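Side-chain contacts in DNA polymerase III subunit delta (Bacillus subtilis, PDB 3ZH9), which probably acts as the wrench that opens the dimeric beta ring during its ATP-dependent loading onto primed DNA: residues 50-55 / 59-64; 82-87 / 95-100; 225-230 / 297-302; 256-261 / 286-291. One frame throughout, in Å; residues are numbered along the deposited sequence.

Interaction 1: residues 50-55 / 59-64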
loop_
_atom_site.group_PDB
_atom_site.type_symbol
_atom_site.label_atom_id
_atom_site.label_comp_id
_atom_site.label_asym_id
_atom_site.label_seq_id
_atom_site.Cartn_x
_atom_site.Cartn_y
_atom_site.Cartn_z
ATOM N N SER A 50 -1.364 -5.905 -23.815
ATOM C CA SER A 50 -0.222 -6.777 -23.568
ATOM C C SER A 50 0.477 -6.343 -22.300
ATOM O O SER A 50 0.661 -5.144 -22.057
ATOM C CB SER A 50 0.773 -6.745 -24.728
ATOM O OG SER A 50 0.105 -6.740 -25.969
ATOM N N VAL A 51 0.864 -7.325 -21.496
ATOM C CA VAL A 51 1.602 -7.078 -20.272
ATOM C C VAL A 51 2.932 -7.829 -20.281
ATOM O O VAL A 51 2.982 -9.041 -20.521
ATOM C CB VAL A 51 0.808 -7.548 -19.061
ATOM C CG1 VAL A 51 1.565 -7.218 -17.783
ATOM C CG2 VAL A 51 -0.578 -6.926 -19.075
ATOM N N PHE A 52 4.011 -7.108 -20.024
ATOM C CA PHE A 52 5.322 -7.733 -19.933
ATOM C C PHE A 52 5.944 -7.478 -18.562
ATOM O O PHE A 52 5.631 -6.486 -17.908
ATOM C CB PHE A 52 6.241 -7.202 -21.039
ATOM C CG PHE A 52 5.717 -7.448 -22.435
ATOM C CD1 PHE A 52 4.796 -6.576 -23.014
ATOM C CD2 PHE A 52 6.142 -8.554 -23.164
ATOM C CE1 PHE A 52 4.314 -6.797 -24.290
ATOM C CE2 PHE A 52 5.660 -8.783 -24.447
ATOM C CZ PHE A 52 4.745 -7.903 -25.011
ATOM N N ASP A 53 6.826 -8.378 -18.134
ATOM C CA ASP A 53 7.587 -8.198 -16.897
ATOM C C ASP A 53 9.073 -8.294 -17.245
ATOM O O ASP A 53 9.563 -9.355 -17.626
ATOM C CB ASP A 53 7.176 -9.264 -15.870
ATOM C CG ASP A 53 7.836 -9.072 -14.510
ATOM O OD1 ASP A 53 8.890 -8.402 -14.424
ATOM O OD2 ASP A 53 7.293 -9.612 -13.524
ATOM N N LEU A 54 9.791 -7.183 -17.132
ATOM C CA LEU A 54 11.182 -7.152 -17.563
ATOM C C LEU A 54 12.114 -7.998 -16.685
ATOM O O LEU A 54 13.305 -8.121 -16.976
ATOM C CB LEU A 54 11.681 -5.710 -17.660
ATOM C CG LEU A 54 10.944 -4.871 -18.704
ATOM C CD1 LEU A 54 11.566 -3.476 -18.820
ATOM C CD2 LEU A 54 10.936 -5.594 -20.067
ATOM N N GLU A 55 11.575 -8.573 -15.616
ATOM C CA GLU A 55 12.329 -9.541 -14.833
ATOM C C GLU A 55 12.574 -10.803 -15.655
ATOM O O GLU A 55 13.543 -11.523 -15.420
ATOM C CB GLU A 55 11.576 -9.918 -13.557
ATOM C CG GLU A 55 11.298 -8.761 -12.615
ATOM C CD GLU A 55 12.511 -8.344 -11.801
ATOM O OE1 GLU A 55 13.648 -8.722 -12.165
ATOM O OE2 GLU A 55 12.320 -7.636 -10.788
ATOM N N LEU A 59 12.552 -6.843 -23.692
ATOM C CA LEU A 59 12.063 -5.502 -23.959
ATOM C C LEU A 59 11.650 -5.361 -25.418
ATOM O O LEU A 59 10.684 -4.677 -25.734
ATOM C CB LEU A 59 13.137 -4.472 -23.596
ATOM C CG LEU A 59 12.742 -3.001 -23.710
ATOM C CD1 LEU A 59 11.527 -2.726 -22.856
ATOM C CD2 LEU A 59 13.893 -2.100 -23.300
ATOM N N ASP A 60 12.370 -6.025 -26.310
ATOM C CA ASP A 60 12.111 -5.871 -27.737
ATOM C C ASP A 60 10.706 -6.332 -28.140
ATOM O O ASP A 60 10.114 -5.789 -29.075
ATOM C CB ASP A 60 13.185 -6.573 -28.580
ATOM C CG ASP A 60 13.384 -8.031 -28.192
ATOM O OD1 ASP A 60 13.672 -8.293 -27.002
ATOM O OD2 ASP A 60 13.253 -8.917 -29.073
ATOM N N GLN A 61 10.171 -7.324 -27.439
ATOM C CA GLN A 61 8.849 -7.839 -27.774
ATOM C C GLN A 61 7.773 -6.832 -27.355
ATOM O O GLN A 61 6.784 -6.637 -28.060
ATOM C CB GLN A 61 8.607 -9.211 -27.130
ATOM C CG GLN A 61 7.366 -9.930 -27.654
ATOM C CD GLN A 61 7.380 -10.133 -29.175
ATOM O OE1 GLN A 61 7.845 -11.166 -29.672
ATOM N NE2 GLN A 61 6.858 -9.151 -29.917
ATOM N N ALA A 62 7.988 -6.196 -26.206
ATOM C CA ALA A 62 7.128 -5.120 -25.736
ATOM C C ALA A 62 7.109 -3.986 -26.749
ATOM O O ALA A 62 6.051 -3.479 -27.094
ATOM C CB ALA A 62 7.597 -4.617 -24.378
ATOM N N ILE A 63 8.277 -3.601 -27.248
ATOM C CA ILE A 63 8.337 -2.557 -28.273
ATOM C C ILE A 63 7.700 -2.988 -29.598
ATOM O O ILE A 63 7.031 -2.183 -30.268
ATOM C CB ILE A 63 9.780 -2.066 -28.515
ATOM C CG1 ILE A 63 10.348 -1.439 -27.233
ATOM C CG2 ILE A 63 9.831 -1.074 -29.683
ATOM C CD1 ILE A 63 11.847 -1.191 -27.286
ATOM N N ALA A 64 7.898 -4.246 -29.984
ATOM C CA ALA A 64 7.314 -4.740 -31.229
ATOM C C ALA A 64 5.790 -4.737 -31.121
ATOM O O ALA A 64 5.080 -4.398 -32.077
ATOM C CB ALA A 64 7.843 -6.152 -31.571
#
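One face of the F52 ring rests on the first turn of helix 59-66. A62 CA sits 3.6 Å above the ring plane, displaced toward the rim, while the A62 methyl lies over the same face as a CH-pi contact, its CB 3.9 Å from the centroid of the F52 ring and 20° off the normal. Q61 meets this ring obliquely, its CG 3.8 Å from F52 CE2; its chain bends at chi2, and the amide plane ends only 22° from that of the ring. Alanine suits the position beneath the phenyl because its single methyl lets the flat group come down nearly onto the helix backbone. F52 reaches it with CG beside its own backbone N and opposite the carbonyl carbon (chi1 -59°). Trimming this phenylalanine to an alanine would probably strip A62 of its aromatic cover and open a gap between strand and helix. Further along, L54 CD2 touches L59 CD1 at 4.0 Å, a branched leucine pair that continues the apolar seam past the strand's end, where D53 OD1 accepts from E55 N in an Asx turn. Because F52 pairs through its backbone with strand 76-81 and A62 also touches V80 there, the helix lies across one face of both strands and connects them along the chain, a beta-alpha-beta unit within a parallel sheet of order 2-3-4-1-5, as in AAA+ P-loop NTPase folds.

Interaction 2: residues 82-87 / 95-100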
loop_
_atom_site.group_PDB
_atom_site.type_symbol
_atom_site.label_atom_id
_atom_site.label_comp_id
_atom_site.label_asym_id
_atom_site.label_seq_id
_atom_site.Cartn_x
_atom_site.Cartn_y
_atom_site.Cartn_z
ATOM N N ASN A 82 8.607 -3.400 -14.141
ATOM C CA ASN A 82 9.926 -3.640 -13.538
ATOM C C ASN A 82 11.158 -3.284 -14.371
ATOM O O ASN A 82 12.018 -4.137 -14.601
ATOM C CB ASN A 82 10.056 -5.091 -13.064
ATOM C CG ASN A 82 8.950 -5.495 -12.113
ATOM O OD1 ASN A 82 8.471 -6.628 -12.158
ATOM N ND2 ASN A 82 8.534 -4.574 -11.257
ATOM N N PRO A 83 11.250 -2.025 -14.819
ATOM C CA PRO A 83 12.479 -1.546 -15.460
ATOM C C PRO A 83 13.554 -1.249 -14.414
ATOM O O PRO A 83 13.861 -0.084 -14.163
ATOM C CB PRO A 83 12.024 -0.261 -16.169
ATOM C CG PRO A 83 10.861 0.207 -15.379
ATOM C CD PRO A 83 10.167 -1.028 -14.875
ATOM N N TYR A 84 14.114 -2.304 -13.823
ATOM C CA TYR A 84 15.100 -2.187 -12.748
ATOM C C TYR A 84 16.333 -1.402 -13.178
ATOM O O TYR A 84 17.022 -0.814 -12.351
ATOM C CB TYR A 84 15.516 -3.572 -12.226
ATOM C CG TYR A 84 15.811 -4.578 -13.315
ATOM C CD1 TYR A 84 17.069 -4.643 -13.916
ATOM C CD2 TYR A 84 14.824 -5.455 -13.760
ATOM C CE1 TYR A 84 17.331 -5.566 -14.933
ATOM C CE2 TYR A 84 15.076 -6.375 -14.772
ATOM C CZ TYR A 84 16.327 -6.428 -15.349
ATOM O OH TYR A 84 16.564 -7.346 -16.347
ATOM N N PHE A 85 16.606 -1.400 -14.476
ATOM C CA PHE A 85 17.739 -0.662 -15.011
ATOM C C PHE A 85 17.534 0.855 -14.919
ATOM O O PHE A 85 18.428 1.619 -15.268
ATOM C CB PHE A 85 17.996 -1.081 -16.459
ATOM C CG PHE A 85 16.743 -1.179 -17.285
ATOM C CD1 PHE A 85 16.145 -0.039 -17.798
ATOM C CD2 PHE A 85 16.153 -2.410 -17.531
ATOM C CE1 PHE A 85 14.985 -0.125 -18.544
ATOM C CE2 PHE A 85 14.997 -2.500 -18.273
ATOM C CZ PHE A 85 14.415 -1.355 -18.787
ATOM N N LEU A 86 16.358 1.282 -14.464
ATOM C CA LEU A 86 16.104 2.699 -14.186
ATOM C C LEU A 86 16.625 3.102 -12.802
ATOM O O LEU A 86 16.766 4.290 -12.505
ATOM C CB LEU A 86 14.613 3.028 -14.307
ATOM C CG LEU A 86 14.052 2.997 -15.729
ATOM C CD1 LEU A 86 12.562 3.344 -15.751
ATOM C CD2 LEU A 86 14.849 3.936 -16.620
ATOM N N THR A 87 16.902 2.100 -11.966
ATOM C CA THR A 87 17.501 2.303 -10.646
ATOM C C THR A 87 19.015 2.116 -10.705
ATOM O O THR A 87 19.587 1.967 -11.783
ATOM C CB THR A 87 16.957 1.297 -9.610
ATOM O OG1 THR A 87 17.478 -0.009 -9.890
ATOM C CG2 THR A 87 15.448 1.254 -9.643
ATOM N N ILE A 95 18.310 -10.195 -16.725
ATOM C CA ILE A 95 18.397 -9.996 -18.176
ATOM C C ILE A 95 19.066 -8.676 -18.573
ATOM O O ILE A 95 18.802 -7.628 -17.978
ATOM C CB ILE A 95 16.984 -10.009 -18.829
ATOM C CG1 ILE A 95 16.220 -11.284 -18.455
ATOM C CG2 ILE A 95 17.078 -9.852 -20.348
ATOM C CD1 ILE A 95 14.849 -11.389 -19.094
ATOM N N GLU A 96 19.919 -8.729 -19.590
ATOM C CA GLU A 96 20.559 -7.530 -20.118
ATOM C C GLU A 96 19.745 -6.979 -21.281
ATOM O O GLU A 96 19.938 -7.378 -22.430
ATOM C CB GLU A 96 21.992 -7.838 -20.567
ATOM N N HIS A 97 18.841 -6.052 -20.975
ATOM C CA HIS A 97 17.870 -5.552 -21.945
ATOM C C HIS A 97 18.447 -4.604 -22.990
ATOM O O HIS A 97 19.609 -4.209 -22.921
ATOM C CB HIS A 97 16.717 -4.852 -21.224
ATOM C CG HIS A 97 15.876 -5.770 -20.393
ATOM N ND1 HIS A 97 14.936 -6.616 -20.940
ATOM C CD2 HIS A 97 15.826 -5.965 -19.053
ATOM C CE1 HIS A 97 14.347 -7.298 -19.973
ATOM N NE2 HIS A 97 14.866 -6.919 -18.818
ATOM N N ASN A 98 17.616 -4.288 -23.978
ATOM C CA ASN A 98 17.909 -3.315 -25.015
ATOM C C ASN A 98 17.359 -1.941 -24.660
ATOM O O ASN A 98 16.384 -1.503 -25.252
ATOM C CB ASN A 98 17.294 -3.777 -26.327
ATOM C CG ASN A 98 17.729 -2.938 -27.497
ATOM O OD1 ASN A 98 18.670 -2.160 -27.401
ATOM N ND2 ASN A 98 17.051 -3.102 -28.617
ATOM N N VAL A 99 17.974 -1.259 -23.709
ATOM C CA VAL A 99 17.480 0.031 -23.254
ATOM C C VAL A 99 17.428 1.066 -24.380
ATOM O O VAL A 99 16.485 1.843 -24.460
ATOM C CB VAL A 99 18.312 0.553 -22.072
ATOM C CG1 VAL A 99 18.083 2.033 -21.860
ATOM C CG2 VAL A 99 17.976 -0.236 -20.822
ATOM N N SER A 100 18.425 1.057 -25.259
ATOM C CA SER A 100 18.508 2.055 -26.332
ATOM C C SER A 100 17.290 2.048 -27.268
ATOM O O SER A 100 16.859 3.092 -27.753
ATOM C CB SER A 100 19.802 1.880 -27.138
ATOM O OG SER A 100 19.830 0.628 -27.805
#
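Y84, F85 and H97 form an aromatic cluster that ties the short 3-10 turn 84-86 to the residues leading into helix 99-107, in the connection between strand 76-81 and that helix of the P-loop NTPase-like domain. Packing is tightest at F85. The methyl CG2 of V99 lies over one face of its ring, 3.5 Å from F85 CD1, while P83 CA covers the opposite face, so the phenyl is held flat between them; L130 of helix 129-137 touches both F85 and V99. The phenyl's CG stands between the backbone N and the carbonyl carbon (chi1 44°), which turns the ring toward V99. H97 CD2 lies 3.6 Å from F85 CE2, the ring planes set obliquely at 59°. Its polar end serves another purpose: H97 NE2 bonds to the carbonyl oxygen of L54. The other side is looser and more open to solvent. Here exposed I95 sets its CG2 over one face of the imidazole, and tyrosine fits because its long ring carries a hydroxyl as far as the 95-100 backbone. Y84 OH donates to I95 O at 2.8 Å, in the carbonyl plane and on a lone pair, with a C=O...O angle of 123°.

Interaction 3: residues 225-230 / 297-302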
loop_
_atom_site.group_PDB
_atom_site.type_symbol
_atom_site.label_atom_id
_atom_site.label_comp_id
_atom_site.label_asym_id
_atom_site.label_seq_id
_atom_site.Cartn_x
_atom_site.Cartn_y
_atom_site.Cartn_z
ATOM N N LYS A 225 -3.011 0.149 25.122
ATOM C CA LYS A 225 -3.715 0.109 26.392
ATOM C C LYS A 225 -2.978 -0.748 27.399
ATOM O O LYS A 225 -2.893 -0.397 28.574
ATOM C CB LYS A 225 -5.135 -0.400 26.188
ATOM C CG LYS A 225 -5.965 0.529 25.339
ATOM C CD LYS A 225 -5.934 1.944 25.910
ATOM C CE LYS A 225 -6.455 2.962 24.898
ATOM N NZ LYS A 225 -6.402 4.359 25.425
ATOM N N ILE A 226 -2.425 -1.864 26.938
ATOM C CA ILE A 226 -1.724 -2.766 27.836
ATOM C C ILE A 226 -0.437 -2.159 28.380
ATOM O O ILE A 226 -0.234 -2.111 29.594
ATOM C CB ILE A 226 -1.418 -4.117 27.176
ATOM C CG1 ILE A 226 -2.673 -4.994 27.174
ATOM C CG2 ILE A 226 -0.300 -4.822 27.930
ATOM C CD1 ILE A 226 -2.552 -6.231 26.300
ATOM N N VAL A 227 0.428 -1.696 27.485
ATOM C CA VAL A 227 1.687 -1.084 27.903
ATOM C C VAL A 227 1.467 0.184 28.742
ATOM O O VAL A 227 2.360 0.609 29.465
ATOM C CB VAL A 227 2.631 -0.785 26.705
ATOM C CG1 VAL A 227 2.210 0.480 25.976
ATOM C CG2 VAL A 227 4.069 -0.655 27.190
ATOM N N ASN A 228 0.271 0.764 28.657
ATOM C CA ASN A 228 -0.079 1.954 29.436
ATOM C C ASN A 228 -0.857 1.672 30.728
ATOM O O ASN A 228 -1.389 2.595 31.352
ATOM C CB ASN A 228 -0.853 2.950 28.569
ATOM C CG ASN A 228 0.024 3.622 27.525
ATOM O OD1 ASN A 228 1.165 4.005 27.803
ATOM N ND2 ASN A 228 -0.504 3.768 26.317
ATOM N N ARG A 229 -0.923 0.401 31.119
ATOM C CA ARG A 229 -1.553 -0.004 32.380
ATOM C C ARG A 229 -3.057 0.292 32.463
ATOM O O ARG A 229 -3.636 0.265 33.550
ATOM C CB ARG A 229 -0.823 0.622 33.575
ATOM N N LYS A 230 -3.683 0.570 31.321
ATOM C CA LYS A 230 -5.131 0.785 31.267
ATOM C C LYS A 230 -5.869 -0.554 31.232
ATOM O O LYS A 230 -6.283 -1.028 30.168
ATOM C CB LYS A 230 -5.500 1.626 30.048
ATOM C CG LYS A 230 -4.768 2.949 29.978
ATOM N N ARG A 297 9.459 2.428 21.986
ATOM C CA ARG A 297 9.986 3.238 23.091
ATOM C C ARG A 297 9.452 2.795 24.448
ATOM O O ARG A 297 10.069 3.043 25.476
ATOM C CB ARG A 297 9.688 4.732 22.872
ATOM C CG ARG A 297 10.350 5.293 21.619
ATOM C CD ARG A 297 10.789 6.743 21.791
ATOM N NE ARG A 297 12.074 6.942 21.126
ATOM C CZ ARG A 297 13.174 7.418 21.704
ATOM N NH1 ARG A 297 13.169 7.798 22.977
ATOM N NH2 ARG A 297 14.288 7.534 20.992
ATOM N N LEU A 298 8.313 2.126 24.456
ATOM C CA LEU A 298 7.661 1.805 25.714
ATOM C C LEU A 298 8.025 0.424 26.242
ATOM O O LEU A 298 7.603 0.053 27.330
ATOM C CB LEU A 298 6.148 1.920 25.546
ATOM C CG LEU A 298 5.674 3.236 24.924
ATOM C CD1 LEU A 298 4.159 3.242 24.823
ATOM C CD2 LEU A 298 6.164 4.437 25.731
ATOM N N PHE A 299 8.799 -0.336 25.466
ATOM C CA PHE A 299 9.259 -1.673 25.871
ATOM C C PHE A 299 10.782 -1.782 25.869
ATOM O O PHE A 299 11.466 -1.140 25.059
ATOM C CB PHE A 299 8.749 -2.748 24.907
ATOM C CG PHE A 299 7.263 -2.912 24.896
ATOM C CD1 PHE A 299 6.639 -3.751 25.814
ATOM C CD2 PHE A 299 6.488 -2.240 23.968
ATOM C CE1 PHE A 299 5.269 -3.914 25.797
ATOM C CE2 PHE A 299 5.120 -2.397 23.942
ATOM C CZ PHE A 299 4.506 -3.237 24.855
ATOM N N SER A 300 11.315 -2.639 26.732
ATOM C CA SER A 300 12.729 -2.937 26.668
ATOM C C SER A 300 12.936 -4.070 25.680
ATOM O O SER A 300 12.011 -4.798 25.345
ATOM C CB SER A 300 13.285 -3.313 28.040
ATOM O OG SER A 300 12.713 -4.522 28.484
ATOM N N GLU A 301 14.160 -4.188 25.193
ATOM C CA GLU A 301 14.529 -5.261 24.295
ATOM C C GLU A 301 14.204 -6.600 24.959
ATOM O O GLU A 301 13.642 -7.501 24.336
ATOM C CB GLU A 301 16.024 -5.146 24.012
ATOM C CG GLU A 301 16.511 -5.857 22.793
ATOM C CD GLU A 301 18.022 -5.717 22.622
ATOM O OE1 GLU A 301 18.745 -5.795 23.642
ATOM O OE2 GLU A 301 18.484 -5.526 21.471
ATOM N N GLU A 302 14.553 -6.721 26.239
ATOM C CA GLU A 302 14.345 -7.974 26.961
ATOM C C GLU A 302 12.866 -8.330 27.116
ATOM O O GLU A 302 12.495 -9.493 26.999
ATOM C CB GLU A 302 15.035 -7.970 28.340
ATOM C CG GLU A 302 14.660 -9.214 29.147
ATOM C CD GLU A 302 15.296 -9.291 30.529
ATOM O OE1 GLU A 302 15.874 -8.282 31.002
ATOM O OE2 GLU A 302 15.211 -10.376 31.146
#
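V227 and L298 bring their CA atoms to 7.0 Å where helix 215-227 stops, its end turned by a Schellman motif in which K230 N bonds to K225 O at 3.0 Å, R229 N bonds to I226 O, and R229 adopts positive phi. Of the two V227 methyls, CG1 turns to L298, while CG2 serves mainly F299. CG1, placed between the backbone N and carbonyl carbon (chi1 79°), meets L298 CD1 at 3.6 Å, the two side chains crossing at about a right angle. CG2, opposite the backbone N, lies over one face of the F299 ring, 3.8 Å from the centroid and offset toward the rim, in a CH-pi contact whose closest carbon is F299 CZ at 3.5 Å. Its second neighbour is L298 CB, 3.7 Å from V227 CG2, so this methyl is fitted between leucine and phenylalanine. A beta-branched valine suits this place because two short arms can serve two neighbours at once. Replacing F299 by an alanine would probably leave V227 CG2 without its aromatic platform and open a gap in the buried half of the contact. L298, by contrast, belongs to the exposed margin. In the helical C-terminal domain, the F299 ring continues inward to an edge-to-face pair with F259 and to L304 and I307 of helix 301-319, while I226, next to V227, packs on L333, L336 and L337 of helix 325-338.

Interaction 4: residues 256-261 / 286-291. With SO4 (sulfate ion), chain E.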
loop_
_atom_site.group_PDB
_atom_site.type_symbol
_atom_site.label_atom_id
_atom_site.label_comp_id
_atom_site.label_asym_id
_atom_site.label_seq_id
_atom_site.Cartn_x
_atom_site.Cartn_y
_atom_site.Cartn_z
ATOM N N SER A 256 1.346 -11.205 17.553
ATOM C CA SER A 256 2.700 -11.659 17.264
ATOM C C SER A 256 3.372 -10.821 16.165
ATOM O O SER A 256 4.508 -10.387 16.324
ATOM C CB SER A 256 2.689 -13.153 16.894
ATOM O OG SER A 256 4.004 -13.626 16.664
ATOM N N ASN A 257 2.680 -10.597 15.051
ATOM C CA ASN A 257 3.237 -9.787 13.968
ATOM C C ASN A 257 3.618 -8.365 14.431
ATOM O O ASN A 257 4.598 -7.783 13.964
ATOM C CB ASN A 257 2.241 -9.670 12.797
ATOM C CG ASN A 257 1.898 -11.018 12.162
ATOM O OD1 ASN A 257 2.686 -11.966 12.195
ATOM N ND2 ASN A 257 0.709 -11.098 11.569
ATOM N N GLN A 258 2.811 -7.784 15.308
ATOM C CA GLN A 258 3.083 -6.434 15.773
ATOM C C GLN A 258 4.277 -6.411 16.718
ATOM O O GLN A 258 5.110 -5.502 16.652
ATOM C CB GLN A 258 1.856 -5.801 16.426
ATOM C CG GLN A 258 2.071 -4.355 16.926
ATOM C CD GLN A 258 2.367 -3.337 15.818
ATOM O OE1 GLN A 258 2.317 -3.652 14.626
ATOM N NE2 GLN A 258 2.677 -2.104 16.219
ATOM N N PHE A 259 4.371 -7.408 17.587
ATOM C CA PHE A 259 5.487 -7.450 18.530
ATOM C C PHE A 259 6.798 -7.709 17.817
ATOM O O PHE A 259 7.805 -7.117 18.156
ATOM C CB PHE A 259 5.239 -8.450 19.660
ATOM C CG PHE A 259 4.502 -7.849 20.821
ATOM C CD1 PHE A 259 5.094 -6.854 21.587
ATOM C CD2 PHE A 259 3.220 -8.246 21.129
ATOM C CE1 PHE A 259 4.410 -6.264 22.654
ATOM C CE2 PHE A 259 2.533 -7.671 22.209
ATOM C CZ PHE A 259 3.134 -6.671 22.963
ATOM N N ARG A 260 6.779 -8.575 16.806
ATOM C CA ARG A 260 7.963 -8.757 15.972
ATOM C C ARG A 260 8.354 -7.456 15.284
ATOM O O ARG A 260 9.526 -7.112 15.233
ATOM C CB ARG A 260 7.763 -9.886 14.951
ATOM C CG ARG A 260 7.847 -11.291 15.595
ATOM C CD ARG A 260 7.964 -12.404 14.553
ATOM N NE ARG A 260 6.818 -12.397 13.657
ATOM C CZ ARG A 260 5.812 -13.257 13.739
ATOM N NH1 ARG A 260 5.831 -14.215 14.659
ATOM N NH2 ARG A 260 4.801 -13.167 12.890
ATOM N N LEU A 261 7.367 -6.733 14.760
ATOM C CA LEU A 261 7.624 -5.433 14.149
ATOM C C LEU A 261 8.233 -4.427 15.123
ATOM O O LEU A 261 9.141 -3.676 14.762
ATOM C CB LEU A 261 6.335 -4.854 13.582
ATOM C CG LEU A 261 6.485 -3.521 12.855
ATOM C CD1 LEU A 261 7.512 -3.580 11.730
ATOM C CD2 LEU A 261 5.112 -3.058 12.343
ATOM N N PRO A 286 5.691 2.918 5.843
ATOM C CA PRO A 286 6.221 3.894 6.805
ATOM C C PRO A 286 5.179 4.334 7.843
ATOM O O PRO A 286 5.537 4.626 8.981
ATOM C CB PRO A 286 6.606 5.084 5.917
ATOM C CG PRO A 286 6.831 4.498 4.566
ATOM C CD PRO A 286 5.847 3.371 4.452
ATOM N N PHE A 287 3.909 4.386 7.445
ATOM C CA PHE A 287 2.835 4.755 8.366
ATOM C C PHE A 287 2.806 3.799 9.555
ATOM O O PHE A 287 2.687 4.219 10.720
ATOM C CB PHE A 287 1.482 4.728 7.645
ATOM C CG PHE A 287 0.332 5.171 8.504
ATOM C CD1 PHE A 287 -0.194 4.332 9.467
ATOM C CD2 PHE A 287 -0.231 6.432 8.337
ATOM C CE1 PHE A 287 -1.254 4.740 10.263
ATOM C CE2 PHE A 287 -1.284 6.843 9.121
ATOM C CZ PHE A 287 -1.799 5.997 10.087
ATOM N N ARG A 288 2.905 2.508 9.249
ATOM C CA ARG A 288 2.873 1.467 10.272
ATOM C C ARG A 288 4.228 1.365 11.021
ATOM O O ARG A 288 4.282 1.045 12.222
ATOM C CB ARG A 288 2.447 0.129 9.640
ATOM C CG ARG A 288 2.384 -1.030 10.618
ATOM C CD ARG A 288 1.316 -2.072 10.267
ATOM N NE ARG A 288 1.325 -3.152 11.253
ATOM C CZ ARG A 288 1.838 -4.360 11.036
ATOM N NH1 ARG A 288 2.361 -4.652 9.847
ATOM N NH2 ARG A 288 1.820 -5.279 12.008
ATOM N N VAL A 289 5.318 1.671 10.324
ATOM C CA VAL A 289 6.623 1.697 10.980
ATOM C C VAL A 289 6.673 2.817 12.035
ATOM O O VAL A 289 7.192 2.625 13.137
ATOM C CB VAL A 289 7.771 1.859 9.976
ATOM C CG1 VAL A 289 9.068 2.212 10.692
ATOM C CG2 VAL A 289 7.923 0.587 9.116
ATOM N N LYS A 290 6.114 3.978 11.705
ATOM C CA LYS A 290 6.067 5.092 12.655
ATOM C C LYS A 290 5.378 4.697 13.961
ATOM O O LYS A 290 5.871 5.004 15.053
ATOM C CB LYS A 290 5.385 6.319 12.040
ATOM C CG LYS A 290 5.406 7.534 12.943
ATOM C CD LYS A 290 6.816 7.776 13.474
ATOM C CE LYS A 290 6.808 8.721 14.667
ATOM N N LEU A 291 4.248 4.002 13.849
ATOM C CA LEU A 291 3.514 3.582 15.033
ATOM C C LEU A 291 4.312 2.553 15.841
ATOM O O LEU A 291 4.306 2.588 17.067
ATOM C CB LEU A 291 2.132 3.014 14.669
ATOM C CG LEU A 291 1.141 3.874 13.865
ATOM C CD1 LEU A 291 -0.149 3.079 13.630
ATOM C CD2 LEU A 291 0.841 5.206 14.544
HETATM S S SO4 E . 2.186 -2.859 5.891
HETATM O O1 SO4 E . 3.463 -3.208 5.280
HETATM O O2 SO4 E . 1.739 -3.956 6.748
HETATM O O3 SO4 E . 1.197 -2.621 4.844
HETATM O O4 SO4 E . 2.343 -1.645 6.687
HETATM O O HOH W 1 2.625 -0.539 13.652
#
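R288 reaches across to Q258 by a single weak hydrogen bond, R288 NH2 to Q258 OE1 at 3.1 Å. Its N-H...O angle is bent to 128°, with the amide and guanidinium planes 38° apart. Q258 starts with CG opposite its backbone N and then folds at chi2, which brings the amide alongside the arginine chain. Separately, Q258 NE2 donates to Q295 OE1 and to a water at 3.0 Å that donates to R288 O at 2.7 Å, a second, bridged link. Glutamine suits this buried place because one flat amide can both accept and donate. These links join helices 248-269 and 286-296 of the all-helical C-terminal domain, whose short segments here run 77° apart with axes 11.1 Å from each other. The apolar part belongs to L261, whose CD2 sits over the centre of one guanidinium face, 3.8 Å from R288 CZ, and touches R288 CG. The other terminal nitrogen, R288 NH1, gives a weak hydrogen bond to a sulfate, O2 at 3.2 Å, near the guanidinium plane; the anion, probably from the crystallisation liquor, is also bound by H285 N. R288 NE has a long, weak ion pair with E216.

The four contacts fall into two pairs, one in each family region. Interactions 1 and 2, with centres 11 Å apart, follow one another along the P-loop NTPase-like domain and meet directly where H97 NE2 comes to 2.7 Å from L54 O, and also where L59 CD2 packs on N98 O. Interactions 3 and 4 lie in the C-terminal helical domain, centres 14 Å apart, and their meeting point is F299 CZ, 3.7 Å from F259 CE1. Between the pairs nothing touches; interactions 2 and 4 come nearest, about 17 Å between closest atoms, while the centres of interactions 1 and 3 are 51 Å apart. The sulfate belongs to interaction 4.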